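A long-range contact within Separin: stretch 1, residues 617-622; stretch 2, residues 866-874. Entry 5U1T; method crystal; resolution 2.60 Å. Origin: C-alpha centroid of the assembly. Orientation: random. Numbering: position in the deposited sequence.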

# COMPACT_ATOMS: atom_id res chain seq x y z
N PHE A 617 -8.77 -3.65 0.76
CA PHE A 617 -8.39 -2.28 1.01
C PHE A 617 -9.45 -1.55 1.85
O PHE A 617 -9.14 -0.57 2.52
CB PHE A 617 -8.14 -1.58 -0.32
CG PHE A 617 -7.96 -0.09 -0.25
CD1 PHE A 617 -9.06 0.76 -0.36
CD2 PHE A 617 -6.70 0.47 -0.15
CE1 PHE A 617 -8.91 2.13 -0.33
CE2 PHE A 617 -6.54 1.84 -0.13
CZ PHE A 617 -7.65 2.67 -0.20
N ASN A 618 -10.69 -2.04 1.82
CA ASN A 618 -11.75 -1.42 2.63
C ASN A 618 -12.07 -2.23 3.87
O ASN A 618 -13.02 -1.92 4.59
CB ASN A 618 -13.01 -1.22 1.80
CG ASN A 618 -12.92 -0.00 0.92
OD1 ASN A 618 -12.96 -0.10 -0.31
ND2 ASN A 618 -12.79 1.17 1.53
N ASN A 619 -11.26 -3.26 4.11
CA ASN A 619 -11.37 -4.12 5.27
C ASN A 619 -12.77 -4.75 5.35
O ASN A 619 -13.41 -4.73 6.38
CB ASN A 619 -11.03 -3.34 6.57
CG ASN A 619 -9.74 -2.51 6.45
OD1 ASN A 619 -8.63 -3.05 6.40
ND2 ASN A 619 -9.89 -1.18 6.43
N PHE A 620 -13.24 -5.31 4.25
CA PHE A 620 -14.52 -6.00 4.25
C PHE A 620 -14.23 -7.46 4.55
O PHE A 620 -14.69 -8.34 3.83
CB PHE A 620 -15.25 -5.87 2.91
CG PHE A 620 -15.97 -4.57 2.70
CD1 PHE A 620 -15.53 -3.40 3.29
CD2 PHE A 620 -17.10 -4.52 1.90
CE1 PHE A 620 -16.21 -2.20 3.07
CE2 PHE A 620 -17.77 -3.33 1.68
CZ PHE A 620 -17.33 -2.16 2.27
N ASP A 621 -13.45 -7.69 5.60
CA ASP A 621 -12.79 -8.97 5.81
C ASP A 621 -13.72 -10.20 5.84
O ASP A 621 -13.30 -11.31 5.49
CB ASP A 621 -11.96 -8.90 7.10
CG ASP A 621 -11.06 -7.65 7.16
OD1 ASP A 621 -10.49 -7.26 6.13
OD2 ASP A 621 -10.93 -7.05 8.26
N LYS A 622 -14.97 -10.00 6.25
CA LYS A 622 -15.94 -11.09 6.31
C LYS A 622 -16.28 -11.56 4.89
O LYS A 622 -16.18 -12.75 4.56
CB LYS A 622 -17.20 -10.62 7.03
CG LYS A 622 -18.19 -11.70 7.40
CD LYS A 622 -19.39 -11.08 8.11
CE LYS A 622 -19.81 -11.86 9.36
NZ LYS A 622 -20.50 -13.18 9.09
N LEU A 866 -18.34 5.08 5.06
CA LEU A 866 -17.86 3.72 5.22
C LEU A 866 -19.06 2.80 5.39
O LEU A 866 -20.15 3.25 5.74
CB LEU A 866 -16.89 3.61 6.41
CG LEU A 866 -15.57 4.40 6.28
CD1 LEU A 866 -14.63 4.16 7.45
CD2 LEU A 866 -14.85 4.07 4.98
N ASP A 867 -18.88 1.52 5.10
CA ASP A 867 -19.93 0.54 5.32
C ASP A 867 -19.74 -0.02 6.75
O ASP A 867 -18.94 -0.93 6.96
CB ASP A 867 -19.89 -0.54 4.22
CG ASP A 867 -20.94 -1.64 4.40
OD1 ASP A 867 -21.29 -1.99 5.55
OD2 ASP A 867 -21.41 -2.19 3.38
N ALA A 868 -20.51 0.52 7.70
CA ALA A 868 -20.33 0.21 9.11
C ALA A 868 -20.47 -1.28 9.41
O ALA A 868 -19.71 -1.80 10.25
CB ALA A 868 -21.32 1.01 9.96
N GLU A 869 -21.39 -1.96 8.73
CA GLU A 869 -21.63 -3.39 8.97
C GLU A 869 -20.58 -4.29 8.32
O GLU A 869 -20.39 -5.41 8.76
CB GLU A 869 -23.02 -3.82 8.48
CG GLU A 869 -24.14 -2.85 8.82
CD GLU A 869 -25.34 -3.53 9.50
OE1 GLU A 869 -26.32 -3.90 8.78
OE2 GLU A 869 -25.32 -3.67 10.76
N ALA A 870 -19.89 -3.81 7.30
CA ALA A 870 -18.92 -4.65 6.60
C ALA A 870 -17.50 -4.55 7.17
O ALA A 870 -16.76 -5.55 7.21
CB ALA A 870 -18.91 -4.31 5.12
N ASP A 871 -17.12 -3.35 7.59
CA ASP A 871 -15.80 -3.08 8.17
C ASP A 871 -15.81 -3.01 9.72
O ASP A 871 -15.97 -1.93 10.30
CB ASP A 871 -15.24 -1.78 7.60
CG ASP A 871 -13.81 -1.54 8.00
OD1 ASP A 871 -13.25 -2.34 8.79
OD2 ASP A 871 -13.23 -0.55 7.51
N ILE A 872 -15.62 -4.15 10.38
CA ILE A 872 -15.74 -4.19 11.84
C ILE A 872 -14.58 -3.45 12.51
O ILE A 872 -14.78 -2.79 13.52
CB ILE A 872 -15.84 -5.64 12.39
CG1 ILE A 872 -16.09 -5.63 13.90
CG2 ILE A 872 -14.59 -6.44 12.09
CD1 ILE A 872 -17.25 -4.75 14.34
N THR A 873 -13.39 -3.51 11.93
CA THR A 873 -12.24 -2.83 12.50
C THR A 873 -12.37 -1.29 12.40
O THR A 873 -11.91 -0.59 13.30
CB THR A 873 -10.91 -3.32 11.86
OG1 THR A 873 -10.91 -3.08 10.46
CG2 THR A 873 -10.72 -4.80 12.10
N SER A 874 -13.02 -0.75 11.36
CA SER A 874 -13.31 0.69 11.37
C SER A 874 -14.45 1.05 12.32
O SER A 874 -14.48 2.17 12.83
CB SER A 874 -13.68 1.20 9.97
OG SER A 874 -12.56 1.36 9.15

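Segments distant in sequence can pack closely without a clear hydrogen bond between them, and this contact in Separin is a compact example. Its apolar part centres on Phe 620. The methyl of Ala 870 sits almost squarely over one face of the ring, with CB 3.6 Å from the ring centroid and only 7° off the normal, a CH-pi contact. Asp 867 adds its methylene obliquely, its CB 3.6 Å from Phe 620 CZ, so an acidic residue here meets the ring through carbon.

The polar part includes a backbone CH contact. The carbonyl O of Asn 619 lies 3.4 Å from Asp 871 CA in a CA-H...O contact; the same oxygen is 3.4 Å from Asp 871 OD1, but both are acceptors and no hydrogen bond joins them.

The clear side-chain hydrogen bonds run inside the second stretch. Asp 867 OD1 accepts from Ala 870 N at 2.9 Å, tying together the two residues of this stretch that touch the ring. Asp 871, at the N-cap, receives Ser 874 N on OD1 at 3.0 Å, a capping bond, while Thr 873 OG1 donates to OD1 at 3.0 Å and Ser 874 OG to OD2 at 2.6 Å. The carboxylate thus serves its own helix while packing against Asn 619, whose CB lies 3.3 Å from Asp 871 OD1.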